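Local coordinates for sensor protein (Shewanella oneidensis, PDB 3LIC) that probably senses an extracellular signal through a domain of PDC fold and passes it on as a histidine kinase of a two-component regulatory system, at residues Pro70-Ser75 against Thr163-Ala168; Gly239-Ala244 against Val260-Leu265; Gln16-Ser21 against Ser245-Ala250. One frame throughout, in Å; residues are numbered along the deposited sequence.

The three contacts sample both sheets of this PDC sensor and the long helix 2-46. Contact 1 lies in the six-stranded sheet near the centre of the chain, is almost wholly buried, and mixes backbone bonds with aromatic packing and a bound diol. Contacts 2 and 3 share strand 241-248 of the five-stranded sheet, with their centres about 18 Å apart. Contact 2, farthest out and only partly buried, relies on backbone pairing and on apolar edges at the start of a helix. Contact 3, buried again, seats residues 16-21 of helix 2-46 on that strand through small serine and alanine side chains. Contact 1 stands apart, its centre about 23 Å from that of contact 3.

Contact 1 of 3, residues Pro70-Ser75 against Thr163-Ala168; sequences PDFFGS and TTVDLA. With EDO (1,2-ethanediol), chain B.
Two hydrogen bonds grip Asp166 OD1, one from O2 of a bound 1,2-ethanediol (EDO), with EDO O2 2.6 Å from Asp166 OD1, and one with Tyr93 OH. The backbone oxygen of the same residue is held by one strong bond and one weak one: Phe73 N binds Asp166 O at 2.8 Å, lying in the carbonyl plane, and Gly74 N adds the weak bond. Two residues facing one define a classic beta bulge, here where the chain enters strand 74-79, in the six-stranded sheet of the first PDC sensor domain. Asp166 N returns a nearly straight bond (171°) to Gly74 O, although the donor stands above the carbonyl plane. Farther along, Ser75 OG, anti to its own backbone N, donates nearly along the C=O axis of Thr164 at 2.9 Å from Thr164 O.

Phe72 and Phe73 turn their rings to different sides. Phe72 faces helices 2-46 and 55-68, and Val165 CG1 sits over one face of the Phe72 ring, 3.6 Å from its centroid and 20° off its normal. Phe73 has CG anti to its backbone N (chi1 177°), so the ring leads away from strand 161-168; Ala168 CB still comes within 3.7 Å of Phe73 CD1, and Asp166 CB meets the ring edge.

Tyr136 OH holds the diol as well. The diol probably came from the crystallisation liquor, yet a polar, aromatic-lined site here is consistent with the ligand pocket of membrane-distal PDC domains. A CB on Gly74 would lie 3.3 Å from Asp166 OD1, so glycine fits this tight spot. At the other end of the diol, Thr164 OG1, standing between its backbone N and carbonyl carbon, donates to EDO O1, with Thr164 OG1 and EDO O1 2.6 Å apart.

Contact 2 of 3, residues Gly239-Ala244 against Val260-Leu265; sequences GTVYLA and VPKHEL
Antiparallel pairing joins Leu243 to Val260 through two backbone bonds, then Tyr242 to Pro261 as a non-hydrogen-bonded pair, after which Lys262 N gives a nearly linear bond (177°) to Val241 O at 2.8 Å. That last bond satisfies an N-H of the first helical turn, whose N-cap position is taken by Pro261. Beside the pair, Tyr242 lays its ring along the proline, both pointing the same way, with Tyr242 CE1 3.6 Å from Pro261 CG. Phe234 stacks on the same tyrosine ring. An alanine in place of Tyr242 would remove the ring beside Pro261 and its stack on Phe234, and would probably loosen the strand where the helix begins. Thr240, its CG2 anti to the backbone N, touches Pro261 CB with that methyl at 3.9 Å. Within the two segments Leu243 meets two side chains: its CB lies 3.8 Å from Leu265 CD1, while the Leu243 side chain crosses the Lys262 stem obliquely, Leu243 CD1 lying 3.7 Å from Lys262 CD. Tyr11 and Leu14 of helix 2-46 close over Leu243. Together these contacts mark a beta hairpin, strands 241-248 and 255-261, that runs straight into the C-terminal helix of the PDC-fold sensor.

Contact 3 of 3, residues Gln16-Ser21 against Ser245-Ala250; sequences QESSHS and SVAEVA
Ser18 OG and Ser245 OG meet tip to tip at 3.0 Å in a hydrogen bond that either hydroxyl could donate. Next to it, Ala247 CB presses against the helix backbone, 3.4 Å from Ser18 O, and also approaches Ser18 OG at 3.7 Å. Torsions set up the meeting: Ser18 OG stands between its backbone N and carbonyl carbon (chi1 69°), close to its own helix, whereas Ser245 OG is anti to its N (chi1 179°) and extends outward to it. Further partners help to orient both hydroxyls. Gln231 NE2, from strand 230-235, bonds Ser245 OG, and Ser18 OG has only weak bonds to the carbonyl oxygens of Leu14 and Ala15 one turn back. Strand 245-248 is itself positioned by backbone bonds from Ser245 to Val258 and from Ala247 to Val256, while Val246 points the other way, onto helix 218-226. With only small side chains between them, the axes of helix 16-21 and strand 245-248 approach to 7.2 Å at a signed crossing angle of -29°. This chemistry implies a close, buried helix seat whose hydroxyls pair with each other, Ser245 also taking a bond from Gln231, while the Ser18 proton probably has alternative acceptors.

Contact 1 of 3, residues Pro70-Ser75 against Thr163-Ala168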
ATOM      1  N   PRO A  70      12.008   2.401  -9.522  1.00 18.38           N
ATOM      2  CA  PRO A  70      11.710   3.755  -8.980  1.00 18.49           C
ATOM      3  C   PRO A  70      10.441   3.806  -8.126  1.00 19.45           C
ATOM      4  O   PRO A  70      10.366   4.641  -7.215  1.00 20.22           O
ATOM      5  CB  PRO A  70      11.485   4.611 -10.241  1.00 18.58           C
ATOM      6  CG  PRO A  70      12.436   3.917 -11.332  1.00 20.09           C
ATOM      7  CD  PRO A  70      12.271   2.399 -10.987  1.00 18.08           C
ATOM      8  N   ASP A  71       9.426   2.973  -8.421  1.00 18.25           N
ATOM      9  CA  ASP A  71       8.167   3.013  -7.637  1.00 17.79           C
ATOM     10  C   ASP A  71       8.261   2.455  -6.242  1.00 17.21           C
ATOM     11  O   ASP A  71       7.357   2.773  -5.450  1.00 17.93           O
ATOM     12  CB  ASP A  71       7.035   2.273  -8.327  1.00 17.95           C
ATOM     13  CG  ASP A  71       6.523   3.032  -9.530  1.00 20.59           C
ATOM     14  OD1 ASP A  71       6.333   4.279  -9.416  1.00 21.18           O
ATOM     15  OD2 ASP A  71       6.317   2.388 -10.578  1.00 23.56           O
ATOM     16  N   PHE A  72       9.292   1.625  -5.939  1.00 14.73           N
ATOM     17  CA  PHE A  72       9.407   1.007  -4.588  1.00 14.63           C
ATOM     18  C   PHE A  72      10.061   1.972  -3.610  1.00 15.38           C
ATOM     19  O   PHE A  72      10.989   2.651  -3.937  1.00 15.06           O
ATOM     20  CB  PHE A  72      10.158  -0.338  -4.581  1.00 14.15           C
ATOM     21  CG  PHE A  72       9.617  -1.387  -5.581  1.00 14.55           C
ATOM     22  CD1 PHE A  72       8.316  -1.344  -6.042  1.00 16.66           C
ATOM     23  CD2 PHE A  72      10.401  -2.457  -5.957  1.00 21.20           C
ATOM     24  CE1 PHE A  72       7.810  -2.309  -6.890  1.00 18.33           C
ATOM     25  CE2 PHE A  72       9.921  -3.448  -6.831  1.00 19.81           C
ATOM     26  CZ  PHE A  72       8.598  -3.333  -7.327  1.00 18.89           C
ATOM     27  N   PHE A  73       9.542   2.062  -2.399  1.00 15.13           N
ATOM     28  CA  PHE A  73      10.149   2.906  -1.408  1.00 15.51           C
ATOM     29  C   PHE A  73      11.308   2.173  -0.713  1.00 15.19           C
ATOM     30  O   PHE A  73      12.382   2.743  -0.455  1.00 17.24           O
ATOM     31  CB  PHE A  73       9.106   3.280  -0.350  1.00 15.16           C
ATOM     32  CG  PHE A  73       9.686   4.094   0.745  1.00 16.90           C
ATOM     33  CD1 PHE A  73       9.999   5.461   0.514  1.00 15.19           C
ATOM     34  CD2 PHE A  73       9.992   3.513   1.997  1.00 15.45           C
ATOM     35  CE1 PHE A  73      10.591   6.221   1.506  1.00  9.55           C
ATOM     36  CE2 PHE A  73      10.610   4.273   2.999  1.00 13.43           C
ATOM     37  CZ  PHE A  73      10.918   5.641   2.729  1.00 12.02           C
ATOM     38  N   GLY A  74      11.108   0.900  -0.416  1.00 13.20           N
ATOM     39  CA  GLY A  74      12.057   0.185   0.411  1.00 12.10           C
ATOM     40  C   GLY A  74      11.884  -1.333   0.280  1.00 11.62           C
ATOM     41  O   GLY A  74      10.857  -1.817  -0.179  1.00 10.35           O
ATOM     42  N   SER A  75      12.891  -2.089   0.680  1.00 12.44           N
ATOM     43  CA  SER A  75      12.751  -3.540   0.659  1.00 14.72           C
ATOM     44  C   SER A  75      13.522  -4.193   1.794  1.00 13.57           C
ATOM     45  O   SER A  75      14.605  -3.740   2.141  1.00 15.99           O
ATOM     46  CB  SER A  75      13.176  -4.057  -0.730  1.00 14.66           C
ATOM     47  OG  SER A  75      13.361  -5.462  -0.666  1.00 18.43           O
ATOM     48  N   THR A 163      10.897 -11.617   2.501  1.00 15.06           N
ATOM     49  CA  THR A 163      11.405 -10.429   1.842  1.00 12.87           C
ATOM     50  C   THR A 163      10.179  -9.525   1.595  1.00 12.70           C
ATOM     51  O   THR A 163       9.043 -10.012   1.586  1.00 13.22           O
ATOM     52  CB  THR A 163      12.117 -10.737   0.550  1.00 13.23           C
ATOM     53  OG1 THR A 163      11.166 -11.158  -0.438  1.00 14.52           O
ATOM     54  CG2 THR A 163      13.121 -11.883   0.746  1.00 10.75           C
ATOM     55  N   THR A 164      10.393  -8.228   1.425  1.00 11.22           N
ATOM     56  CA  THR A 164       9.278  -7.293   1.457  1.00 11.91           C
ATOM     57  C   THR A 164       9.478  -6.289   0.390  1.00 12.34           C
ATOM     58  O   THR A 164      10.594  -6.128  -0.102  1.00 13.02           O
ATOM     59  CB  THR A 164       9.156  -6.496   2.798  1.00 11.06           C
ATOM     60  OG1 THR A 164      10.296  -5.652   2.968  1.00 12.71           O
ATOM     61  CG2 THR A 164       8.943  -7.424   4.045  1.00  8.95           C
ATOM     62  N   VAL A 165       8.422  -5.590   0.025  1.00 12.21           N
ATOM     63  CA  VAL A 165       8.577  -4.353  -0.758  1.00 13.11           C
ATOM     64  C   VAL A 165       7.645  -3.366  -0.021  1.00 13.85           C
ATOM     65  O   VAL A 165       6.518  -3.741   0.395  1.00 14.57           O
ATOM     66  CB  VAL A 165       8.210  -4.529  -2.291  1.00 12.86           C
ATOM     67  CG1 VAL A 165       8.368  -3.269  -3.060  1.00 15.87           C
ATOM     68  CG2 VAL A 165       9.219  -5.436  -2.967  1.00 17.21           C
ATOM     69  N   ASP A 166       8.137  -2.142   0.225  1.00 14.05           N
ATOM     70  CA  ASP A 166       7.345  -1.047   0.806  1.00 13.20           C
ATOM     71  C   ASP A 166       6.950  -0.067  -0.291  1.00 14.08           C
ATOM     72  O   ASP A 166       7.773   0.299  -1.162  1.00 12.62           O
ATOM     73  CB  ASP A 166       8.159  -0.260   1.876  1.00 13.10           C
ATOM     74  CG  ASP A 166       8.595  -1.131   3.044  1.00 15.49           C
ATOM     75  OD1 ASP A 166       9.557  -0.735   3.748  1.00 12.67           O
ATOM     76  OD2 ASP A 166       7.956  -2.202   3.266  1.00 14.87           O
ATOM     77  N   LEU A 167       5.701   0.393  -0.214  1.00 14.52           N
ATOM     78  CA  LEU A 167       5.232   1.447  -1.083  1.00 15.26           C
ATOM     79  C   LEU A 167       4.865   2.650  -0.207  1.00 15.01           C
ATOM     80  O   LEU A 167       4.014   2.535   0.664  1.00 14.83           O
ATOM     81  CB  LEU A 167       3.994   0.986  -1.861  1.00 14.48           C
ATOM     82  CG  LEU A 167       4.148  -0.207  -2.813  1.00 16.88           C
ATOM     83  CD1 LEU A 167       2.753  -0.356  -3.491  1.00 14.13           C
ATOM     84  CD2 LEU A 167       5.237   0.039  -3.887  1.00 10.33           C
ATOM     85  N   ALA A 168       5.500   3.802  -0.441  1.00 14.72           N
ATOM     86  CA  ALA A 168       5.260   4.982   0.402  1.00 14.99           C
ATOM     87  C   ALA A 168       3.877   5.556   0.068  1.00 16.06           C
ATOM     88  O   ALA A 168       3.583   5.802  -1.124  1.00 15.55           O
ATOM     89  CB  ALA A 168       6.349   6.036   0.142  1.00 13.43           C
TER
HETATM   90  C1  EDO B   1       9.406  -3.720   6.157  1.00 16.62           C
HETATM   91  O1  EDO B   1       9.525  -3.840   4.723  1.00 13.29           O
HETATM   92  C2  EDO B   1       9.927  -2.383   6.676  1.00 14.01           C
HETATM   93  O2  EDO B   1       9.026  -1.322   6.274  1.00 16.44           O
HETATM   94  O   HOH W   1       6.726   3.828  -3.013  1.00 15.07           O

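Contact 2 of 3, residues Gly239-Ala244 against Val260-Leu265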
ATOM      1  N   GLY A 239     -19.528  19.828   5.685  1.00 46.59           N
ATOM      2  CA  GLY A 239     -20.751  19.911   4.903  1.00 43.67           C
ATOM      3  C   GLY A 239     -20.507  20.275   3.447  1.00 42.39           C
ATOM      4  O   GLY A 239     -21.400  20.789   2.765  1.00 41.75           O
ATOM      5  N   THR A 240     -19.302  20.012   2.949  1.00 40.47           N
ATOM      6  CA  THR A 240     -19.075  20.148   1.510  1.00 39.02           C
ATOM      7  C   THR A 240     -19.587  18.891   0.768  1.00 36.61           C
ATOM      8  O   THR A 240     -19.267  17.757   1.157  1.00 36.41           O
ATOM      9  CB  THR A 240     -17.582  20.370   1.201  1.00 39.98           C
ATOM     10  OG1 THR A 240     -17.087  21.413   2.042  1.00 40.86           O
ATOM     11  CG2 THR A 240     -17.347  20.712  -0.307  1.00 39.69           C
ATOM     12  N   VAL A 241     -20.387  19.097  -0.280  1.00 33.60           N
ATOM     13  CA  VAL A 241     -20.865  17.990  -1.135  1.00 30.53           C
ATOM     14  C   VAL A 241     -19.843  17.624  -2.221  1.00 28.24           C
ATOM     15  O   VAL A 241     -19.352  18.514  -2.938  1.00 28.47           O
ATOM     16  CB  VAL A 241     -22.197  18.382  -1.852  1.00 31.07           C
ATOM     17  CG1 VAL A 241     -22.860  17.154  -2.503  1.00 25.01           C
ATOM     18  CG2 VAL A 241     -23.140  18.984  -0.843  1.00 31.98           C
ATOM     19  N   TYR A 242     -19.535  16.334  -2.341  1.00 25.54           N
ATOM     20  CA  TYR A 242     -18.649  15.821  -3.383  1.00 23.73           C
ATOM     21  C   TYR A 242     -19.452  14.962  -4.337  1.00 22.83           C
ATOM     22  O   TYR A 242     -20.381  14.295  -3.916  1.00 21.58           O
ATOM     23  CB  TYR A 242     -17.560  14.938  -2.769  1.00 23.37           C
ATOM     24  CG  TYR A 242     -16.560  15.695  -1.954  1.00 25.22           C
ATOM     25  CD1 TYR A 242     -15.300  16.001  -2.467  1.00 28.98           C
ATOM     26  CD2 TYR A 242     -16.864  16.097  -0.681  1.00 24.66           C
ATOM     27  CE1 TYR A 242     -14.371  16.715  -1.717  1.00 31.00           C
ATOM     28  CE2 TYR A 242     -15.980  16.791   0.059  1.00 30.22           C
ATOM     29  CZ  TYR A 242     -14.732  17.099  -0.449  1.00 31.48           C
ATOM     30  OH  TYR A 242     -13.854  17.787   0.345  1.00 34.85           O
ATOM     31  N   LEU A 243     -19.051  14.927  -5.600  1.00 21.37           N
ATOM     32  CA  LEU A 243     -19.423  13.844  -6.469  1.00 21.81           C
ATOM     33  C   LEU A 243     -18.243  12.861  -6.479  1.00 21.03           C
ATOM     34  O   LEU A 243     -17.076  13.289  -6.500  1.00 21.35           O
ATOM     35  CB  LEU A 243     -19.735  14.395  -7.886  1.00 22.35           C
ATOM     36  CG  LEU A 243     -21.202  14.797  -8.200  1.00 25.21           C
ATOM     37  CD1 LEU A 243     -21.870  15.590  -7.119  1.00 22.63           C
ATOM     38  CD2 LEU A 243     -21.260  15.514  -9.541  1.00 25.09           C
ATOM     39  N   ALA A 244     -18.524  11.559  -6.428  1.00 20.14           N
ATOM     40  CA  ALA A 244     -17.460  10.539  -6.230  1.00 18.96           C
ATOM     41  C   ALA A 244     -17.695   9.369  -7.148  1.00 19.49           C
ATOM     42  O   ALA A 244     -18.847   9.056  -7.523  1.00 20.22           O
ATOM     43  CB  ALA A 244     -17.439  10.057  -4.820  1.00 17.10           C
ATOM     44  N   VAL A 260     -14.521  14.973  -6.121  1.00 24.13           N
ATOM     45  CA  VAL A 260     -14.187  16.396  -6.254  1.00 23.17           C
ATOM     46  C   VAL A 260     -15.369  17.217  -5.715  1.00 22.84           C
ATOM     47  O   VAL A 260     -16.526  16.831  -5.879  1.00 22.09           O
ATOM     48  CB  VAL A 260     -13.910  16.751  -7.732  1.00 24.58           C
ATOM     49  CG1 VAL A 260     -13.415  18.226  -7.910  1.00 23.40           C
ATOM     50  CG2 VAL A 260     -12.937  15.742  -8.359  1.00 22.47           C
ATOM     51  N   PRO A 261     -15.092  18.317  -5.008  1.00 23.15           N
ATOM     52  CA  PRO A 261     -16.280  19.059  -4.509  1.00 23.04           C
ATOM     53  C   PRO A 261     -17.188  19.436  -5.667  1.00 22.95           C
ATOM     54  O   PRO A 261     -16.714  19.772  -6.747  1.00 22.33           O
ATOM     55  CB  PRO A 261     -15.700  20.303  -3.866  1.00 23.06           C
ATOM     56  CG  PRO A 261     -14.196  19.836  -3.451  1.00 23.92           C
ATOM     57  CD  PRO A 261     -13.792  18.870  -4.540  1.00 22.31           C
ATOM     58  N   LYS A 262     -18.495  19.319  -5.454  1.00 22.78           N
ATOM     59  CA  LYS A 262     -19.453  19.637  -6.494  1.00 23.68           C
ATOM     60  C   LYS A 262     -19.361  21.087  -7.031  1.00 22.53           C
ATOM     61  O   LYS A 262     -19.486  21.297  -8.242  1.00 21.81           O
ATOM     62  CB  LYS A 262     -20.886  19.359  -5.990  1.00 23.34           C
ATOM     63  CG  LYS A 262     -21.885  19.512  -7.099  1.00 27.16           C
ATOM     64  CD  LYS A 262     -23.259  19.006  -6.670  1.00 38.15           C
ATOM     65  CE  LYS A 262     -24.020  20.110  -5.904  1.00 43.27           C
ATOM     66  NZ  LYS A 262     -25.324  19.661  -5.294  1.00 46.91           N
ATOM     67  N   HIS A 263     -19.196  22.091  -6.158  1.00 23.11           N
ATOM     68  CA  HIS A 263     -19.111  23.512  -6.587  0.50 23.23           C
ATOM     69  C   HIS A 263     -18.062  23.672  -7.670  1.00 24.21           C
ATOM     70  O   HIS A 263     -18.262  24.316  -8.710  1.00 24.79           O
ATOM     71  CB  HIS A 263     -18.813  24.477  -5.389  0.50 22.80           C
ATOM     72  CG  HIS A 263     -17.570  24.164  -4.579  0.50 20.29           C
ATOM     73  ND1 HIS A 263     -16.291  24.491  -4.999  0.50 16.23           N
ATOM     74  CD2 HIS A 263     -17.428  23.655  -3.325  0.50 16.85           C
ATOM     75  CE1 HIS A 263     -15.417  24.155  -4.071  0.50 12.46           C
ATOM     76  NE2 HIS A 263     -16.077  23.645  -3.045  0.50 16.44           N
ATOM     77  N   GLU A 264     -16.918  23.062  -7.378  1.00 24.41           N
ATOM     78  CA  GLU A 264     -15.738  23.094  -8.230  1.00 26.03           C
ATOM     79  C   GLU A 264     -15.985  22.303  -9.511  1.00 26.35           C
ATOM     80  O   GLU A 264     -15.625  22.756 -10.590  1.00 25.93           O
ATOM     81  CB  GLU A 264     -14.523  22.512  -7.470  1.00 25.38           C
ATOM     82  CG  GLU A 264     -13.425  22.057  -8.389  1.00 30.16           C
ATOM     83  CD  GLU A 264     -12.184  21.460  -7.667  1.00 33.99           C
ATOM     84  OE1 GLU A 264     -12.080  21.503  -6.406  1.00 31.06           O
ATOM     85  OE2 GLU A 264     -11.300  20.987  -8.411  1.00 33.91           O
ATOM     86  N   LEU A 265     -16.597  21.127  -9.420  1.00 26.48           N
ATOM     87  CA  LEU A 265     -16.845  20.412 -10.676  1.00 28.06           C
ATOM     88  C   LEU A 265     -17.775  21.238 -11.594  1.00 29.22           C
ATOM     89  O   LEU A 265     -17.483  21.382 -12.811  1.00 26.94           O
ATOM     90  CB  LEU A 265     -17.397  18.996 -10.462  1.00 27.24           C
ATOM     91  CG  LEU A 265     -16.415  17.972  -9.911  1.00 29.09           C
ATOM     92  CD1 LEU A 265     -17.164  16.675  -9.557  1.00 31.15           C
ATOM     93  CD2 LEU A 265     -15.313  17.723 -10.968  1.00 26.65           C
TER

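Contact 3 of 3, residues Gln16-Ser21 against Ser245-Ala250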
ATOM      1  N   GLN A  16     -14.299   7.697 -15.617  1.00 24.99           N
ATOM      2  CA  GLN A  16     -13.141   7.411 -16.394  1.00 26.82           C
ATOM      3  C   GLN A  16     -11.898   7.563 -15.508  1.00 27.20           C
ATOM      4  O   GLN A  16     -10.977   6.755 -15.595  1.00 27.88           O
ATOM      5  CB  GLN A  16     -13.042   8.298 -17.616  1.00 26.66           C
ATOM      6  CG  GLN A  16     -13.680   7.653 -18.858  1.00 30.82           C
ATOM      7  CD  GLN A  16     -13.263   8.373 -20.105  0.50 32.90           C
ATOM      8  OE1 GLN A  16     -12.469   7.854 -20.911  0.50 36.84           O
ATOM      9  NE2 GLN A  16     -13.738   9.595 -20.251  0.50 29.19           N
ATOM     10  N   GLU A  17     -11.873   8.589 -14.667  1.00 25.70           N
ATOM     11  CA  GLU A  17     -10.709   8.826 -13.853  1.00 25.44           C
ATOM     12  C   GLU A  17     -10.465   7.739 -12.859  1.00 24.36           C
ATOM     13  O   GLU A  17      -9.331   7.350 -12.676  1.00 25.35           O
ATOM     14  CB  GLU A  17     -10.861  10.117 -13.089  1.00 25.51           C
ATOM     15  CG  GLU A  17     -10.589  11.267 -13.959  1.00 31.34           C
ATOM     16  CD  GLU A  17     -10.921  12.554 -13.291  1.00 39.66           C
ATOM     17  OE1 GLU A  17     -10.720  12.657 -12.068  1.00 42.13           O
ATOM     18  OE2 GLU A  17     -11.394  13.479 -13.986  1.00 45.67           O
ATOM     19  N   SER A  18     -11.511   7.280 -12.174  1.00 22.70           N
ATOM     20  CA  SER A  18     -11.364   6.304 -11.125  1.00 21.67           C
ATOM     21  C   SER A  18     -10.986   4.944 -11.769  1.00 22.15           C
ATOM     22  O   SER A  18     -10.166   4.195 -11.261  1.00 21.00           O
ATOM     23  CB  SER A  18     -12.651   6.219 -10.321  1.00 20.77           C
ATOM     24  OG  SER A  18     -13.635   5.640 -11.150  1.00 21.78           O
ATOM     25  N   SER A  19     -11.574   4.643 -12.913  1.00 23.11           N
ATOM     26  CA  SER A  19     -11.223   3.445 -13.662  1.00 24.42           C
ATOM     27  C   SER A  19      -9.753   3.418 -14.121  1.00 24.75           C
ATOM     28  O   SER A  19      -9.098   2.408 -13.972  1.00 24.48           O
ATOM     29  CB  SER A  19     -12.094   3.377 -14.896  1.00 24.79           C
ATOM     30  OG  SER A  19     -11.731   2.247 -15.636  1.00 29.60           O
ATOM     31  N   HIS A  20      -9.263   4.509 -14.726  1.00 25.38           N
ATOM     32  CA  HIS A  20      -7.835   4.652 -15.089  1.00 26.28           C
ATOM     33  C   HIS A  20      -6.892   4.562 -13.852  1.00 25.41           C
ATOM     34  O   HIS A  20      -5.846   3.910 -13.897  1.00 24.67           O
ATOM     35  CB  HIS A  20      -7.570   5.967 -15.848  1.00 26.14           C
ATOM     36  CG  HIS A  20      -8.124   5.986 -17.257  1.00 32.16           C
ATOM     37  ND1 HIS A  20      -9.459   5.749 -17.547  0.50 32.35           N
ATOM     38  CD2 HIS A  20      -7.531   6.242 -18.453  0.50 33.23           C
ATOM     39  CE1 HIS A  20      -9.660   5.851 -18.851  0.50 31.25           C
ATOM     40  NE2 HIS A  20      -8.507   6.145 -19.424  0.50 33.64           N
ATOM     41  N   SER A  21      -7.263   5.243 -12.778  1.00 24.37           N
ATOM     42  CA  SER A  21      -6.517   5.219 -11.539  1.00 23.97           C
ATOM     43  C   SER A  21      -6.530   3.870 -10.809  1.00 23.04           C
ATOM     44  O   SER A  21      -5.526   3.510 -10.184  1.00 22.20           O
ATOM     45  CB  SER A  21      -7.052   6.273 -10.611  1.00 23.94           C
ATOM     46  OG  SER A  21      -6.452   7.467 -11.009  1.00 28.26           O
ATOM     47  N   SER A 245     -16.610   8.729  -7.525  1.00 18.98           N
ATOM     48  CA  SER A 245     -16.683   7.560  -8.337  1.00 19.53           C
ATOM     49  C   SER A 245     -15.747   6.541  -7.744  1.00 20.32           C
ATOM     50  O   SER A 245     -14.587   6.849  -7.472  1.00 21.42           O
ATOM     51  CB  SER A 245     -16.277   7.893  -9.762  1.00 18.75           C
ATOM     52  OG  SER A 245     -16.329   6.760 -10.564  1.00 19.01           O
ATOM     53  N   VAL A 246     -16.248   5.318  -7.576  1.00 21.08           N
ATOM     54  CA  VAL A 246     -15.552   4.228  -6.932  1.00 19.07           C
ATOM     55  C   VAL A 246     -15.243   3.245  -8.027  1.00 20.62           C
ATOM     56  O   VAL A 246     -16.125   2.894  -8.786  1.00 20.08           O
ATOM     57  CB  VAL A 246     -16.507   3.506  -5.947  1.00 18.96           C
ATOM     58  CG1 VAL A 246     -15.862   2.218  -5.325  1.00 16.83           C
ATOM     59  CG2 VAL A 246     -17.019   4.465  -4.886  1.00 17.85           C
ATOM     60  N   ALA A 247     -13.994   2.773  -8.104  1.00 21.66           N
ATOM     61  CA  ALA A 247     -13.635   1.729  -9.052  1.00 22.05           C
ATOM     62  C   ALA A 247     -12.940   0.639  -8.266  1.00 22.59           C
ATOM     63  O   ALA A 247     -12.234   0.903  -7.291  1.00 23.29           O
ATOM     64  CB  ALA A 247     -12.722   2.253 -10.116  1.00 20.24           C
ATOM     65  N   GLU A 248     -13.138  -0.593  -8.712  1.00 23.00           N
ATOM     66  CA  GLU A 248     -12.522  -1.727  -8.069  1.00 24.33           C
ATOM     67  C   GLU A 248     -11.146  -2.120  -8.681  1.00 23.57           C
ATOM     68  O   GLU A 248     -10.906  -2.004  -9.892  1.00 22.37           O
ATOM     69  CB  GLU A 248     -13.489  -2.892  -8.104  1.00 24.66           C
ATOM     70  CG  GLU A 248     -12.942  -4.071  -7.374  1.00 31.98           C
ATOM     71  CD  GLU A 248     -14.032  -4.964  -6.853  1.00 38.99           C
ATOM     72  OE1 GLU A 248     -14.469  -4.730  -5.703  1.00 41.67           O
ATOM     73  OE2 GLU A 248     -14.447  -5.878  -7.602  1.00 41.08           O
ATOM     74  N   VAL A 249     -10.215  -2.518  -7.827  1.00 23.44           N
ATOM     75  CA  VAL A 249      -8.979  -3.162  -8.318  1.00 22.84           C
ATOM     76  C   VAL A 249      -9.180  -4.692  -8.527  1.00 23.42           C
ATOM     77  O   VAL A 249      -9.562  -5.436  -7.601  1.00 22.82           O
ATOM     78  CB  VAL A 249      -7.865  -2.907  -7.352  1.00 22.17           C
ATOM     79  CG1 VAL A 249      -6.593  -3.564  -7.825  1.00 23.72           C
ATOM     80  CG2 VAL A 249      -7.679  -1.435  -7.170  1.00 22.25           C
ATOM     81  N   ALA A 250      -8.926  -5.168  -9.739  1.00 23.88           N
ATOM     82  CA  ALA A 250      -9.169  -6.571 -10.060  1.00 24.62           C
ATOM     83  C   ALA A 250      -8.402  -7.519  -9.116  1.00 25.67           C
ATOM     84  O   ALA A 250      -7.214  -7.301  -8.852  1.00 27.10           O
ATOM     85  CB  ALA A 250      -8.780  -6.802 -11.479  1.00 24.78           C
TER